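Local structure of BtGH115A (Bacteroides thetaiotaomicron, 5BY3) at residues A[170-182]-A[609-621]. The protein probably hydrolyses glycosidic bonds as a family GH115 4-O-methyl-alpha-glucuronidase with specificity for decorated arabinogalactans. Sequence-based numbering, arbitrary orientation.
Sequences EDWGLMPWSNKTY and GKWNRMMDFKPRK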
loop_
_atom_site.group_PDB
_atom_site.type_symbol
_atom_site.label_atom_id
_atom_site.label_comp_id
_atom_site.label_asym_id
_atom_site.label_seq_id
_atom_site.Cartn_x
_atom_site.Cartn_y
_atom_site.Cartn_z
ATOM N N GLU A 170 2.657 14.212 3.217
ATOM C CA GLU A 170 1.475 14.752 3.857
ATOM C C GLU A 170 1.284 16.269 3.683
ATOM O O GLU A 170 0.298 16.810 4.225
ATOM C CB GLU A 170 1.474 14.394 5.368
ATOM C CG GLU A 170 2.491 15.167 6.241
ATOM C CD GLU A 170 3.883 14.530 6.364
ATOM O OE1 GLU A 170 4.290 13.795 5.463
ATOM O OE2 GLU A 170 4.592 14.761 7.381
ATOM N N ASP A 171 2.195 16.932 2.949
ATOM C CA ASP A 171 2.232 18.412 2.863
ATOM C C ASP A 171 0.937 19.023 2.313
ATOM O O ASP A 171 0.699 20.207 2.562
ATOM C CB ASP A 171 3.357 18.968 1.960
ATOM C CG ASP A 171 4.772 18.457 2.292
ATOM O OD1 ASP A 171 4.959 17.287 2.676
ATOM O OD2 ASP A 171 5.728 19.248 2.081
ATOM N N TRP A 172 0.148 18.242 1.546
ATOM C CA TRP A 172 -1.012 18.752 0.778
ATOM C C TRP A 172 -2.330 18.065 1.136
ATOM O O TRP A 172 -3.296 18.138 0.396
ATOM C CB TRP A 172 -0.765 18.678 -0.735
ATOM C CG TRP A 172 0.537 19.246 -1.112
ATOM C CD1 TRP A 172 0.785 20.542 -1.456
ATOM C CD2 TRP A 172 1.818 18.567 -1.136
ATOM N NE1 TRP A 172 2.140 20.726 -1.692
ATOM C CE2 TRP A 172 2.799 19.540 -1.489
ATOM C CE3 TRP A 172 2.228 17.256 -0.876
ATOM C CZ2 TRP A 172 4.172 19.232 -1.598
ATOM C CZ3 TRP A 172 3.593 16.941 -0.986
ATOM C CH2 TRP A 172 4.544 17.927 -1.357
ATOM N N GLY A 173 -2.391 17.435 2.295
ATOM C CA GLY A 173 -3.585 16.706 2.692
ATOM C C GLY A 173 -3.709 16.463 4.177
ATOM O O GLY A 173 -4.351 17.232 4.889
ATOM N N LEU A 174 -3.093 15.396 4.664
ATOM C CA LEU A 174 -3.299 15.054 6.058
ATOM C C LEU A 174 -2.700 16.072 7.008
ATOM O O LEU A 174 -3.301 16.334 8.063
ATOM C CB LEU A 174 -2.895 13.622 6.385
ATOM C CG LEU A 174 -3.307 13.050 7.740
ATOM C CD1 LEU A 174 -3.432 11.553 7.681
ATOM C CD2 LEU A 174 -2.281 13.422 8.790
HETATM N N MSE A 175 -1.576 16.700 6.653
HETATM C CA MSE A 175 -1.033 17.752 7.586
HETATM C C MSE A 175 -1.998 18.951 7.697
HETATM O O MSE A 175 -2.495 19.182 8.798
HETATM C CB MSE A 175 0.447 18.118 7.433
HETATM C CG MSE A 175 0.945 18.963 8.614
HETATM SE SE MSE A 175 0.464 20.874 8.348
HETATM C CE MSE A 175 1.627 21.446 6.878
ATOM N N PRO A 176 -2.316 19.674 6.602
ATOM C CA PRO A 176 -3.240 20.836 6.738
ATOM C C PRO A 176 -4.619 20.456 7.247
ATOM O O PRO A 176 -5.211 21.205 8.012
ATOM C CB PRO A 176 -3.332 21.432 5.326
ATOM C CG PRO A 176 -2.789 20.395 4.408
ATOM C CD PRO A 176 -1.902 19.471 5.197
ATOM N N TRP A 177 -5.114 19.289 6.862
ATOM C CA TRP A 177 -6.396 18.830 7.376
ATOM C C TRP A 177 -6.381 18.707 8.909
ATOM O O TRP A 177 -7.304 19.158 9.583
ATOM C CB TRP A 177 -6.790 17.515 6.716
ATOM C CG TRP A 177 -7.939 16.897 7.369
ATOM C CD1 TRP A 177 -9.262 17.263 7.231
ATOM C CD2 TRP A 177 -7.907 15.806 8.300
ATOM N NE1 TRP A 177 -10.040 16.456 8.029
ATOM C CE2 TRP A 177 -9.237 15.567 8.707
ATOM C CE3 TRP A 177 -6.876 15.022 8.847
ATOM C CZ2 TRP A 177 -9.579 14.560 9.615
ATOM C CZ3 TRP A 177 -7.225 14.001 9.782
ATOM C CH2 TRP A 177 -8.562 13.794 10.153
ATOM N N SER A 178 -5.330 18.105 9.455
ATOM C CA SER A 178 -5.208 17.971 10.907
ATOM C C SER A 178 -5.051 19.332 11.633
ATOM O O SER A 178 -5.843 19.648 12.535
ATOM C CB SER A 178 -4.050 17.038 11.263
ATOM O OG SER A 178 -4.008 16.872 12.655
ATOM N N ASN A 179 -4.041 20.098 11.190
ATOM C CA ASN A 179 -3.625 21.417 11.679
ATOM C C ASN A 179 -4.631 22.575 11.550
ATOM O O ASN A 179 -4.495 23.582 12.227
ATOM C CB ASN A 179 -2.351 21.796 10.912
ATOM C CG ASN A 179 -1.596 22.956 11.528
ATOM O OD1 ASN A 179 -1.093 22.865 12.641
ATOM N ND2 ASN A 179 -1.478 24.026 10.786
ATOM N N LYS A 180 -5.612 22.452 10.662
ATOM C CA LYS A 180 -6.620 23.521 10.474
ATOM C C LYS A 180 -8.081 23.034 10.551
ATOM O O LYS A 180 -8.917 23.731 11.105
ATOM C CB LYS A 180 -6.387 24.340 9.187
ATOM C CG LYS A 180 -4.936 24.499 8.779
ATOM C CD LYS A 180 -4.322 25.865 9.006
ATOM C CE LYS A 180 -3.456 26.142 7.773
ATOM N NZ LYS A 180 -2.542 27.307 7.855
ATOM N N THR A 181 -8.376 21.836 10.045
ATOM C CA THR A 181 -9.747 21.369 10.025
ATOM C C THR A 181 -10.172 20.489 11.192
ATOM O O THR A 181 -11.183 20.773 11.833
ATOM C CB THR A 181 -10.073 20.671 8.726
ATOM O OG1 THR A 181 -9.609 21.473 7.633
ATOM C CG2 THR A 181 -11.573 20.475 8.638
ATOM N N TYR A 182 -9.407 19.439 11.493
ATOM C CA TYR A 182 -9.824 18.498 12.527
ATOM C C TYR A 182 -9.351 18.796 13.937
ATOM O O TYR A 182 -10.118 18.656 14.886
ATOM C CB TYR A 182 -9.476 17.059 12.143
ATOM C CG TYR A 182 -9.990 16.076 13.156
ATOM C CD1 TYR A 182 -11.355 15.887 13.331
ATOM C CD2 TYR A 182 -9.110 15.389 13.987
ATOM C CE1 TYR A 182 -11.836 15.007 14.294
ATOM C CE2 TYR A 182 -9.570 14.506 14.950
ATOM C CZ TYR A 182 -10.936 14.316 15.093
ATOM O OH TYR A 182 -11.397 13.442 16.029
ATOM N N GLY A 609 -17.717 20.139 6.393
ATOM C CA GLY A 609 -16.429 20.256 5.712
ATOM C C GLY A 609 -15.576 19.354 6.593
ATOM O O GLY A 609 -14.502 19.758 7.045
ATOM N N LYS A 610 -16.078 18.139 6.882
ATOM C CA LYS A 610 -15.317 17.180 7.681
ATOM C C LYS A 610 -13.898 16.938 7.115
ATOM O O LYS A 610 -12.951 16.848 7.884
ATOM C CB LYS A 610 -16.083 15.891 7.885
ATOM C CG LYS A 610 -15.337 14.825 8.672
ATOM C CD LYS A 610 -16.208 13.601 8.764
ATOM C CE LYS A 610 -15.383 12.382 9.140
ATOM N NZ LYS A 610 -16.172 11.299 9.762
ATOM N N TRP A 611 -13.761 16.910 5.793
ATOM C CA TRP A 611 -12.478 16.662 5.154
ATOM C C TRP A 611 -12.005 17.865 4.419
ATOM O O TRP A 611 -11.363 17.737 3.388
ATOM C CB TRP A 611 -12.551 15.486 4.177
ATOM C CG TRP A 611 -13.147 14.247 4.792
ATOM C CD1 TRP A 611 -14.367 13.718 4.518
ATOM C CD2 TRP A 611 -12.554 13.401 5.781
ATOM N NE1 TRP A 611 -14.574 12.590 5.244
ATOM C CE2 TRP A 611 -13.472 12.360 6.033
ATOM C CE3 TRP A 611 -11.327 13.404 6.458
ATOM C CZ2 TRP A 611 -13.217 11.324 6.973
ATOM C CZ3 TRP A 611 -11.062 12.381 7.394
ATOM C CH2 TRP A 611 -12.009 11.367 7.644
ATOM N N ASN A 612 -12.319 19.046 4.926
ATOM C CA ASN A 612 -11.768 20.231 4.291
ATOM C C ASN A 612 -10.221 20.245 4.341
ATOM O O ASN A 612 -9.642 19.959 5.414
ATOM C CB ASN A 612 -12.376 21.508 4.876
ATOM C CG ASN A 612 -11.980 22.742 4.088
ATOM O OD1 ASN A 612 -11.807 22.692 2.874
ATOM N ND2 ASN A 612 -11.792 23.850 4.788
ATOM N N ARG A 613 -9.587 20.555 3.186
ATOM C CA ARG A 613 -8.109 20.510 2.993
ATOM C C ARG A 613 -7.447 19.136 2.757
ATOM O O ARG A 613 -6.270 19.087 2.369
ATOM C CB ARG A 613 -7.353 21.167 4.160
ATOM C CG ARG A 613 -7.751 22.593 4.459
ATOM C CD ARG A 613 -6.996 23.111 5.666
ATOM N NE ARG A 613 -6.948 24.568 5.571
ATOM C CZ ARG A 613 -7.886 25.376 6.050
ATOM N NH1 ARG A 613 -8.944 24.869 6.694
ATOM N NH2 ARG A 613 -7.751 26.691 5.891
HETATM N N MSE A 614 -8.153 18.035 3.025
HETATM C CA MSE A 614 -7.626 16.685 2.800
HETATM C C MSE A 614 -7.316 16.408 1.348
HETATM O O MSE A 614 -6.491 15.555 1.066
HETATM C CB MSE A 614 -8.653 15.711 3.347
HETATM C CG MSE A 614 -8.328 14.221 3.248
HETATM SE SE MSE A 614 -6.588 13.641 3.952
HETATM C CE MSE A 614 -7.239 12.916 5.635
HETATM N N MSE A 615 -7.951 17.136 0.417
HETATM C CA MSE A 615 -7.804 16.878 -1.026
HETATM C C MSE A 615 -7.313 18.063 -1.781
HETATM O O MSE A 615 -7.946 19.132 -1.785
HETATM C CB MSE A 615 -9.075 16.394 -1.689
HETATM C CG MSE A 615 -8.852 15.977 -3.154
HETATM SE SE MSE A 615 -7.554 14.496 -3.330
HETATM C CE MSE A 615 -8.668 13.123 -2.447
ATOM N N ASP A 616 -6.183 17.857 -2.452
ATOM C CA ASP A 616 -5.529 18.913 -3.203
ATOM C C ASP A 616 -5.256 18.338 -4.571
ATOM O O ASP A 616 -4.493 17.382 -4.696
ATOM C CB ASP A 616 -4.233 19.334 -2.496
ATOM C CG ASP A 616 -3.522 20.468 -3.182
ATOM O OD1 ASP A 616 -3.746 20.678 -4.387
ATOM O OD2 ASP A 616 -2.699 21.159 -2.518
ATOM N N PHE A 617 -5.888 18.896 -5.596
ATOM C CA PHE A 617 -5.728 18.339 -6.922
ATOM C C PHE A 617 -4.428 18.771 -7.635
ATOM O O PHE A 617 -4.167 18.342 -8.770
ATOM C CB PHE A 617 -7.022 18.497 -7.762
ATOM C CG PHE A 617 -7.291 19.899 -8.316
ATOM C CD1 PHE A 617 -8.053 20.831 -7.590
ATOM C CD2 PHE A 617 -6.875 20.250 -9.611
ATOM C CE1 PHE A 617 -8.340 22.100 -8.115
ATOM C CE2 PHE A 617 -7.182 21.515 -10.143
ATOM C CZ PHE A 617 -7.909 22.446 -9.394
ATOM N N LYS A 618 -3.629 19.616 -6.956
ATOM C CA LYS A 618 -2.307 20.087 -7.434
ATOM C C LYS A 618 -1.166 19.781 -6.450
ATOM O O LYS A 618 -0.317 20.655 -6.230
ATOM C CB LYS A 618 -2.307 21.596 -7.773
ATOM C CG LYS A 618 -3.626 22.116 -8.349
ATOM C CD LYS A 618 -3.531 23.559 -8.849
ATOM C CE LYS A 618 -3.173 23.599 -10.330
ATOM N NZ LYS A 618 -3.163 24.995 -10.808
ATOM N N PRO A 619 -1.108 18.533 -5.889
ATOM C CA PRO A 619 -0.069 18.236 -4.879
ATOM C C PRO A 619 1.326 18.510 -5.422
ATOM O O PRO A 619 1.636 18.150 -6.556
ATOM C CB PRO A 619 -0.246 16.736 -4.624
ATOM C CG PRO A 619 -0.903 16.201 -5.859
ATOM C CD PRO A 619 -1.803 17.295 -6.313
ATOM N N ARG A 620 2.117 19.210 -4.621
ATOM C CA ARG A 620 3.453 19.663 -4.973
ATOM C C ARG A 620 3.515 20.604 -6.213
ATOM O O ARG A 620 4.585 20.867 -6.722
ATOM C CB ARG A 620 4.383 18.439 -5.077
ATOM C CG ARG A 620 5.822 18.664 -4.640
ATOM C CD ARG A 620 6.656 17.406 -4.851
ATOM N NE ARG A 620 7.908 17.751 -5.500
ATOM C CZ ARG A 620 8.495 17.050 -6.458
ATOM N NH1 ARG A 620 7.984 15.920 -6.902
ATOM N NH2 ARG A 620 9.636 17.475 -6.958
ATOM N N LYS A 621 2.369 21.101 -6.686
ATOM C CA LYS A 621 2.293 22.068 -7.811
ATOM C C LYS A 621 3.061 21.613 -9.050
ATOM O O LYS A 621 3.717 22.421 -9.748
ATOM C CB LYS A 621 2.752 23.494 -7.425
ATOM C CG LYS A 621 2.523 23.928 -5.990
ATOM C CD LYS A 621 1.152 24.545 -5.804
ATOM C CE LYS A 621 1.026 25.048 -4.362
ATOM N NZ LYS A 621 -0.018 26.100 -4.198
#
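Trp-177 meets the chain at Lys-610 to Met-614 where helix 174-182, which follows the first strand (162-166) of the eight-stranded TIM barrel, is lined by a loop from beyond helix 587-603. Two linked turns shape that loop: type I from Gly-609 to Asn-612, type II from Trp-611 to Met-614. CB of Trp-177 sits near Asn-612 O and Met-614 N. With CG anti to the backbone N (chi1 170°), the indole swings alongside the loop: Trp-177 CD1 lies 3.3 Å from Asn-612 O, and its NE1 donates to Lys-610 O at 2.9 Å, nearly straight and onto an in-plane lone pair of the carbonyl. Further out, CZ2 packs on CZ3 of Trp-611, the two six-membered rings tilted 31° from each other, while the selenomethionine Met-614 lays its CE over CE3 on the same face of the indole. Tyr-182 CB covers the opposite face. With an alanine in place of Trp-177, Lys-610 O would probably lose its indole donor and a gap would open beside Trp-611 and Met-614. One helical turn on, Thr-181 OG1 gives its hydrogen to Asn-612 O at 2.7 Å, approaching from above the carbonyl plane. Arg-613 runs extended past Pro-176, and Lys-180 CB rests over its guanidinium face. At the other end of the contact, near the nickel ion bound by Leu-404 and Asp-436, Pro-619 CA and Arg-620 CB lie over one face of Trp-172. Arg-620 reaches on to salt bridges with Asp-402 and Glu-506, and its CG passes 3.5 Å from Trp-172 CZ2.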